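Long-range contacts in abietadiene synthase, chloroplastic (Abies grandis, PDB 3S9V), which is a plant terpene synthase, a mainly helical chloroplast enzyme with an N-terminal terpene synthase domain and a metal-binding terpene synthase domain: residues N349-F353 / A386-R392; C372-S376 / Y423-K427. All coordinates share one frame. Numbering follows the deposited sequence.

Contact 1: residues N349-F353 / A386-R392; sequences NGEFF and AKLCTER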
ATOM      1  N   ASN A 349      17.388 -15.028  13.399  1.00 42.32           N
ATOM      2  CA  ASN A 349      17.430 -15.799  12.160  1.00 43.78           C
ATOM      3  C   ASN A 349      16.892 -15.102  10.920  1.00 44.87           C
ATOM      4  O   ASN A 349      16.824 -15.707   9.849  1.00 47.21           O
ATOM      5  CB  ASN A 349      16.684 -17.119  12.347  1.00 47.41           C
ATOM      6  CG  ASN A 349      17.293 -17.984  13.433  1.00 53.30           C
ATOM      7  OD1 ASN A 349      18.440 -18.421  13.325  1.00 59.37           O
ATOM      8  ND2 ASN A 349      16.527 -18.234  14.489  1.00 53.16           N
ATOM      9  N   GLY A 350      16.495 -13.843  11.051  1.00 43.06           N
ATOM     10  CA  GLY A 350      15.987 -13.132   9.892  1.00 38.89           C
ATOM     11  C   GLY A 350      14.487 -13.209   9.664  1.00 35.53           C
ATOM     12  O   GLY A 350      14.002 -12.808   8.603  1.00 35.44           O
ATOM     13  N   GLU A 351      13.749 -13.741  10.633  1.00 32.84           N
ATOM     14  CA  GLU A 351      12.298 -13.819  10.516  1.00 29.41           C
ATOM     15  C   GLU A 351      11.733 -12.601  11.225  1.00 24.86           C
ATOM     16  O   GLU A 351      12.283 -12.162  12.229  1.00 23.20           O
ATOM     17  CB  GLU A 351      11.762 -15.089  11.175  1.00 32.81           C
ATOM     18  CG  GLU A 351      12.089 -16.349  10.413  1.00 42.04           C
ATOM     19  CD  GLU A 351      11.678 -16.250   8.959  1.00 51.54           C
ATOM     20  OE1 GLU A 351      10.483 -15.989   8.696  1.00 50.20           O
ATOM     21  OE2 GLU A 351      12.550 -16.429   8.080  1.00 58.25           O
ATOM     22  N   PHE A 352      10.653 -12.042  10.696  1.00 23.18           N
ATOM     23  CA  PHE A 352      10.044 -10.873  11.321  1.00 21.41           C
ATOM     24  C   PHE A 352       8.699 -11.223  11.936  1.00 23.27           C
ATOM     25  O   PHE A 352       7.921 -11.981  11.354  1.00 23.30           O
ATOM     26  CB  PHE A 352       9.860  -9.748  10.306  1.00 21.22           C
ATOM     27  CG  PHE A 352      11.146  -9.182   9.799  1.00 22.83           C
ATOM     28  CD1 PHE A 352      11.947  -9.915   8.931  1.00 15.28           C
ATOM     29  CD2 PHE A 352      11.562  -7.915  10.198  1.00 12.22           C
ATOM     30  CE1 PHE A 352      13.141  -9.394   8.465  1.00 17.50           C
ATOM     31  CE2 PHE A 352      12.753  -7.383   9.741  1.00 15.73           C
ATOM     32  CZ  PHE A 352      13.547  -8.123   8.871  1.00 24.21           C
ATOM     33  N   PHE A 353       8.438 -10.660  13.114  1.00 16.12           N
ATOM     34  CA  PHE A 353       7.198 -10.906  13.828  1.00 17.73           C
ATOM     35  C   PHE A 353       6.558  -9.569  14.219  1.00 18.23           C
ATOM     36  O   PHE A 353       7.220  -8.533  14.189  1.00 16.44           O
ATOM     37  CB  PHE A 353       7.498 -11.785  15.046  1.00 21.08           C
ATOM     38  CG  PHE A 353       8.092 -13.128  14.682  1.00 13.99           C
ATOM     39  CD1 PHE A 353       7.273 -14.185  14.294  1.00 14.72           C
ATOM     40  CD2 PHE A 353       9.468 -13.315  14.675  1.00 18.25           C
ATOM     41  CE1 PHE A 353       7.817 -15.412  13.903  1.00 19.81           C
ATOM     42  CE2 PHE A 353      10.029 -14.535  14.285  1.00 23.74           C
ATOM     43  CZ  PHE A 353       9.199 -15.586  13.898  1.00 28.70           C
ATOM     44  N   ALA A 386      13.389  -8.306   5.068  1.00 19.98           N
ATOM     45  CA  ALA A 386      11.948  -8.209   5.285  1.00 22.68           C
ATOM     46  C   ALA A 386      11.231  -8.700   4.042  1.00 25.29           C
ATOM     47  O   ALA A 386      10.243  -9.417   4.134  1.00 29.37           O
ATOM     48  CB  ALA A 386      11.534  -6.764   5.594  1.00 14.06           C
ATOM     49  N   LYS A 387      11.741  -8.310   2.879  1.00 25.22           N
ATOM     50  CA  LYS A 387      11.154  -8.723   1.613  1.00 28.94           C
ATOM     51  C   LYS A 387      11.166 -10.250   1.490  1.00 27.26           C
ATOM     52  O   LYS A 387      10.162 -10.861   1.132  1.00 25.99           O
ATOM     53  CB  LYS A 387      11.933  -8.101   0.443  1.00 34.33           C
ATOM     54  CG  LYS A 387      11.432  -8.512  -0.943  1.00 35.47           C
ATOM     55  CD  LYS A 387      12.432  -8.164  -2.050  1.00 33.13           C
ATOM     56  CE  LYS A 387      12.575  -6.659  -2.245  1.00 43.79           C
ATOM     57  NZ  LYS A 387      13.532  -6.309  -3.343  1.00 42.17           N
ATOM     58  N   LEU A 388      12.302 -10.867   1.796  1.00 28.20           N
ATOM     59  CA  LEU A 388      12.418 -12.323   1.698  1.00 30.02           C
ATOM     60  C   LEU A 388      11.493 -13.073   2.659  1.00 25.63           C
ATOM     61  O   LEU A 388      10.779 -13.982   2.246  1.00 26.46           O
ATOM     62  CB  LEU A 388      13.869 -12.753   1.927  1.00 33.33           C
ATOM     63  CG  LEU A 388      14.864 -12.237   0.885  1.00 42.64           C
ATOM     64  CD1 LEU A 388      16.272 -12.664   1.264  1.00 42.16           C
ATOM     65  CD2 LEU A 388      14.490 -12.771  -0.493  1.00 45.57           C
ATOM     66  N   CYS A 389      11.512 -12.688   3.934  1.00 24.54           N
ATOM     67  CA  CYS A 389      10.676 -13.326   4.953  1.00 22.01           C
ATOM     68  C   CYS A 389       9.194 -13.209   4.622  1.00 23.45           C
ATOM     69  O   CYS A 389       8.473 -14.198   4.649  1.00 25.53           O
ATOM     70  CB  CYS A 389      10.935 -12.699   6.332  1.00 19.74           C
ATOM     71  SG  CYS A 389       9.703 -13.099   7.620  0.48  6.75           S
ATOM     72  N   THR A 390       8.744 -11.999   4.310  1.00 22.74           N
ATOM     73  CA  THR A 390       7.340 -11.789   3.990  1.00 23.14           C
ATOM     74  C   THR A 390       6.913 -12.544   2.738  1.00 25.08           C
ATOM     75  O   THR A 390       5.806 -13.072   2.684  1.00 26.51           O
ATOM     76  CB  THR A 390       6.992 -10.276   3.839  1.00 20.03           C
ATOM     77  OG1 THR A 390       7.822  -9.666   2.839  1.00 21.86           O
ATOM     78  CG2 THR A 390       7.170  -9.560   5.168  1.00 17.85           C
ATOM     79  N   GLU A 391       7.785 -12.611   1.738  1.00 24.23           N
ATOM     80  CA  GLU A 391       7.445 -13.334   0.519  1.00 29.64           C
ATOM     81  C   GLU A 391       7.214 -14.813   0.801  1.00 30.53           C
ATOM     82  O   GLU A 391       6.207 -15.377   0.373  1.00 29.39           O
ATOM     83  CB  GLU A 391       8.539 -13.183  -0.540  1.00 29.47           C
ATOM     84  CG  GLU A 391       8.282 -12.051  -1.522  1.00 43.73           C
ATOM     85  CD  GLU A 391       9.185 -12.118  -2.743  1.00 54.44           C
ATOM     86  OE1 GLU A 391      10.401 -11.862  -2.603  1.00 54.31           O
ATOM     87  OE2 GLU A 391       8.676 -12.439  -3.842  1.00 58.87           O
ATOM     88  N   ARG A 392       8.138 -15.444   1.518  1.00 31.64           N
ATOM     89  CA  ARG A 392       7.981 -16.860   1.832  1.00 32.75           C
ATOM     90  C   ARG A 392       6.736 -17.103   2.675  1.00 32.03           C
ATOM     91  O   ARG A 392       6.024 -18.092   2.489  1.00 33.46           O
ATOM     92  CB  ARG A 392       9.225 -17.396   2.551  1.00 37.44           C
ATOM     93  CG  ARG A 392      10.404 -17.613   1.610  1.00 41.74           C
ATOM     94  CD  ARG A 392      11.612 -18.256   2.283  1.00 53.47           C
ATOM     95  NE  ARG A 392      12.387 -17.324   3.100  1.00 55.90           N
ATOM     96  CZ  ARG A 392      12.062 -16.952   4.334  1.00 57.26           C
ATOM     97  NH1 ARG A 392      10.967 -17.437   4.907  1.00 53.12           N
ATOM     98  NH2 ARG A 392      12.836 -16.098   4.994  1.00 49.70           N
TER
HETATM   99  O   HOH W   1       8.950 -16.209   6.772  1.00 32.53           O
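Residues 349-353 form an irregular loop that runs past one side of helix 381-397, to which 386-392 belongs. The two backbones come closest at Glu-351 and Cys-389, whose CA atoms are 5.8 Å apart. Gly-350, with a positive phi of 91°, turns the chain just before an extended run from Glu-351 to Phe-353, and Phe-353 pairs through its backbone with Phe-345. Facing the loop is the helix ridge Ala-386, Cys-389 and Arg-392, spaced three residues apart so that one face makes the whole contact. Cys-389 sits in the middle: Phe-352 N donates a hydrogen bond to its SG (3.4 Å, 167° at the hydrogen), so a thiol sulfur serves as acceptor for a loop amide. The bond joins a loop of the helical N-terminal terpene synthase domain to a helix that follows later in the chain. The Phe-352 ring lies against the helix. Ala-386 CB stands over its face, 4.3 Å from the centroid, as a CH-pi contact, whereas Cys-389 meets the ring edge, with CB 3.9 Å from Phe-352 CD1 and SG making a sulfur-aromatic contact. Toward the surface the contact turns polar. Arg-392 NH2 forms a salt bridge with Glu-351 OE2 at 3.1 Å. A water donates to Glu-351 OE1 (2.5 Å) and to Cys-389 O (3.0 Å), and weakly accepts from Arg-392 NH1. Glu-351 has a second charged partner in Arg-361, which also hydrogen-bonds Phe-352 O.

Contact 2: residues C372-S376 / Y423-K427; sequences CSHVS and YPWHK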
ATOM      1  N   CYS A 372       6.071  -2.404   2.344  1.00 22.90           N
ATOM      2  CA  CYS A 372       7.111  -1.515   2.841  1.00 23.57           C
ATOM      3  C   CYS A 372       8.523  -1.916   2.384  1.00 23.50           C
ATOM      4  O   CYS A 372       9.316  -1.067   1.980  1.00 23.72           O
ATOM      5  CB  CYS A 372       7.048  -1.465   4.379  1.00 20.32           C
ATOM      6  SG  CYS A 372       8.418  -0.586   5.188  1.00 23.22           S
ATOM      7  N   SER A 373       8.831  -3.207   2.421  1.00 21.29           N
ATOM      8  CA  SER A 373      10.168  -3.683   2.048  1.00 22.75           C
ATOM      9  C   SER A 373      10.617  -3.372   0.627  1.00 23.19           C
ATOM     10  O   SER A 373      11.816  -3.398   0.336  1.00 22.82           O
ATOM     11  CB  SER A 373      10.280  -5.194   2.273  1.00 19.22           C
ATOM     12  OG  SER A 373       9.508  -5.907   1.317  1.00 25.49           O
ATOM     13  N   HIS A 374       9.670  -3.092  -0.262  1.00 21.37           N
ATOM     14  CA  HIS A 374      10.024  -2.792  -1.646  1.00 20.04           C
ATOM     15  C   HIS A 374      10.486  -1.353  -1.853  1.00 22.32           C
ATOM     16  O   HIS A 374      11.191  -1.064  -2.816  1.00 24.24           O
ATOM     17  CB  HIS A 374       8.843  -3.088  -2.577  1.00 16.26           C
ATOM     18  CG  HIS A 374       8.625  -4.547  -2.830  1.00 26.03           C
ATOM     19  ND1 HIS A 374       9.372  -5.263  -3.743  1.00 24.53           N
ATOM     20  CD2 HIS A 374       7.786  -5.438  -2.250  1.00 21.97           C
ATOM     21  CE1 HIS A 374       9.005  -6.532  -3.711  1.00 18.90           C
ATOM     22  NE2 HIS A 374       8.045  -6.665  -2.813  1.00 22.84           N
ATOM     23  N   VAL A 375      10.097  -0.451  -0.957  1.00 22.04           N
ATOM     24  CA  VAL A 375      10.485   0.949  -1.101  1.00 19.82           C
ATOM     25  C   VAL A 375      11.767   1.174  -0.316  1.00 21.59           C
ATOM     26  O   VAL A 375      11.810   1.933   0.650  1.00 23.76           O
ATOM     27  CB  VAL A 375       9.363   1.888  -0.596  1.00 18.64           C
ATOM     28  CG1 VAL A 375       9.655   3.312  -1.006  1.00 22.75           C
ATOM     29  CG2 VAL A 375       8.021   1.446  -1.170  1.00 18.01           C
ATOM     30  N   SER A 376      12.820   0.503  -0.766  1.00 18.08           N
ATOM     31  CA  SER A 376      14.108   0.561  -0.115  1.00 21.69           C
ATOM     32  C   SER A 376      15.158   1.350  -0.877  1.00 25.09           C
ATOM     33  O   SER A 376      15.046   1.572  -2.090  1.00 19.00           O
ATOM     34  CB  SER A 376      14.628  -0.854   0.084  1.00 25.99           C
ATOM     35  OG  SER A 376      14.755  -1.486  -1.181  1.00 29.17           O
ATOM     36  N   TYR A 423       2.343  -7.900  -8.497  1.00 28.34           N
ATOM     37  CA  TYR A 423       2.607  -6.527  -8.924  1.00 27.35           C
ATOM     38  C   TYR A 423       3.188  -5.657  -7.807  1.00 28.01           C
ATOM     39  O   TYR A 423       2.518  -4.744  -7.299  1.00 25.86           O
ATOM     40  CB  TYR A 423       1.320  -5.896  -9.459  1.00 29.11           C
ATOM     41  CG  TYR A 423       0.745  -6.642 -10.644  1.00 27.47           C
ATOM     42  CD1 TYR A 423       1.425  -6.684 -11.861  1.00 25.58           C
ATOM     43  CD2 TYR A 423      -0.456  -7.341 -10.534  1.00 25.73           C
ATOM     44  CE1 TYR A 423       0.927  -7.411 -12.945  1.00 33.51           C
ATOM     45  CE2 TYR A 423      -0.965  -8.072 -11.612  1.00 36.95           C
ATOM     46  CZ  TYR A 423      -0.267  -8.103 -12.813  1.00 39.76           C
ATOM     47  OH  TYR A 423      -0.760  -8.834 -13.872  1.00 45.89           O
ATOM     48  N   PRO A 424       4.445  -5.936  -7.406  1.00 26.33           N
ATOM     49  CA  PRO A 424       5.140  -5.190  -6.352  1.00 28.14           C
ATOM     50  C   PRO A 424       5.346  -3.737  -6.762  1.00 28.51           C
ATOM     51  O   PRO A 424       5.031  -3.346  -7.883  1.00 26.87           O
ATOM     52  CB  PRO A 424       6.486  -5.910  -6.230  1.00 27.91           C
ATOM     53  CG  PRO A 424       6.213  -7.270  -6.738  1.00 29.99           C
ATOM     54  CD  PRO A 424       5.294  -7.031  -7.901  1.00 23.59           C
ATOM     55  N   TRP A 425       5.897  -2.965  -5.833  1.00 29.01           N
ATOM     56  CA  TRP A 425       6.206  -1.551  -6.003  1.00 26.05           C
ATOM     57  C   TRP A 425       6.637  -1.147  -7.427  1.00 25.42           C
ATOM     58  O   TRP A 425       5.958  -0.379  -8.111  1.00 25.42           O
ATOM     59  CB  TRP A 425       7.308  -1.199  -4.995  1.00 25.38           C
ATOM     60  CG  TRP A 425       7.863   0.192  -5.060  1.00 18.90           C
ATOM     61  CD1 TRP A 425       9.169   0.536  -5.222  1.00 18.20           C
ATOM     62  CD2 TRP A 425       7.144   1.417  -4.885  1.00 16.59           C
ATOM     63  NE1 TRP A 425       9.316   1.902  -5.154  1.00 22.35           N
ATOM     64  CE2 TRP A 425       8.087   2.468  -4.949  1.00 17.16           C
ATOM     65  CE3 TRP A 425       5.793   1.730  -4.675  1.00 17.92           C
ATOM     66  CZ2 TRP A 425       7.728   3.808  -4.814  1.00 11.78           C
ATOM     67  CZ3 TRP A 425       5.434   3.067  -4.537  1.00 23.29           C
ATOM     68  CH2 TRP A 425       6.401   4.090  -4.608  1.00 19.59           C
ATOM     69  N   HIS A 426       7.760  -1.680  -7.876  1.00 22.04           N
ATOM     70  CA  HIS A 426       8.286  -1.333  -9.188  1.00 25.65           C
ATOM     71  C   HIS A 426       7.484  -1.787 -10.401  1.00 26.66           C
ATOM     72  O   HIS A 426       7.885  -1.514 -11.528  1.00 27.84           O
ATOM     73  CB  HIS A 426       9.725  -1.842  -9.302  1.00 23.07           C
ATOM     74  CG  HIS A 426      10.666  -1.186  -8.342  1.00 27.98           C
ATOM     75  ND1 HIS A 426      11.658  -1.875  -7.678  1.00 28.15           N
ATOM     76  CD2 HIS A 426      10.765   0.100  -7.932  1.00 29.85           C
ATOM     77  CE1 HIS A 426      12.325  -1.044  -6.899  1.00 28.87           C
ATOM     78  NE2 HIS A 426      11.805   0.161  -7.034  1.00 32.37           N
ATOM     79  N   LYS A 427       6.361  -2.465 -10.179  1.00 28.36           N
ATOM     80  CA  LYS A 427       5.527  -2.955 -11.273  1.00 30.66           C
ATOM     81  C   LYS A 427       4.076  -2.549 -11.094  1.00 28.36           C
ATOM     82  O   LYS A 427       3.220  -2.930 -11.890  1.00 29.12           O
ATOM     83  CB  LYS A 427       5.574  -4.483 -11.357  1.00 31.30           C
ATOM     84  CG  LYS A 427       6.936  -5.086 -11.577  1.00 41.39           C
ATOM     85  CD  LYS A 427       6.809  -6.591 -11.698  1.00 40.60           C
ATOM     86  CE  LYS A 427       8.161  -7.261 -11.765  1.00 51.63           C
ATOM     87  NZ  LYS A 427       8.017  -8.737 -11.905  1.00 60.86           N
TER
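Tyr-423 is the first residue to leave the helical conformation after helix 413-422. Pro-424 makes the first contact with 372-376: its CB lies over the face of the His-374 imidazole, 3.8 Å from the centroid, in a CH-pi arrangement, with CB and His-374 CE1 3.6 Å apart. Trp-425 follows at the closest backbone approach, its CA 5.9 Å from that of His-374. Its CB packs on His-374 CB at 3.4 Å, and Val-375, the centre of an inverse gamma turn, sets CG2 over the five-membered ring of its indole, 3.9 Å from the centroid. His-426 adds a peripheral touch, CE1 to His-374 O at 4.2 Å. Asn-731 hydrogen-bonds both Trp-425 NE1 and His-426 NE2, and Arg-752 makes a cation-pi contact with the indole. Lys-427 N closes a turn onto Pro-424 O at 2.8 Å. No hydrogen bond crosses between the segments; van der Waals and CH-pi packing join them. The end of helix 363-373 with the loop after it, and the loop between helices 413-422 and 430-440, thus meet helices 712-736 and 741-757, consistent with packing between the beta domain and the C-terminal alpha domain of a plant terpene synthase.

The centres of contacts 1 and 2 lie about 15 Å apart, and their segments alternate along the chain: 349-353, 372-376, 386-392, then 423-427. Helices 363-373 and 381-397, consecutive in sequence, bridge them. Where they meet, Ala-386 CB packs on Ser-373 CB at 3.9 Å, and the aliphatic part of Lys-387 reaches His-374, CE to ND1 3.8 Å. Helix 381-397 receives the 349-353 loop in contact 1, while the end of helix 363-373 and the loop after it meet the 423-427 turn in contact 2. Packing is therefore continuous from the partly exposed 349-353 loop to the probable boundary between the two terpene synthase domains, nearer the centre of the molecule.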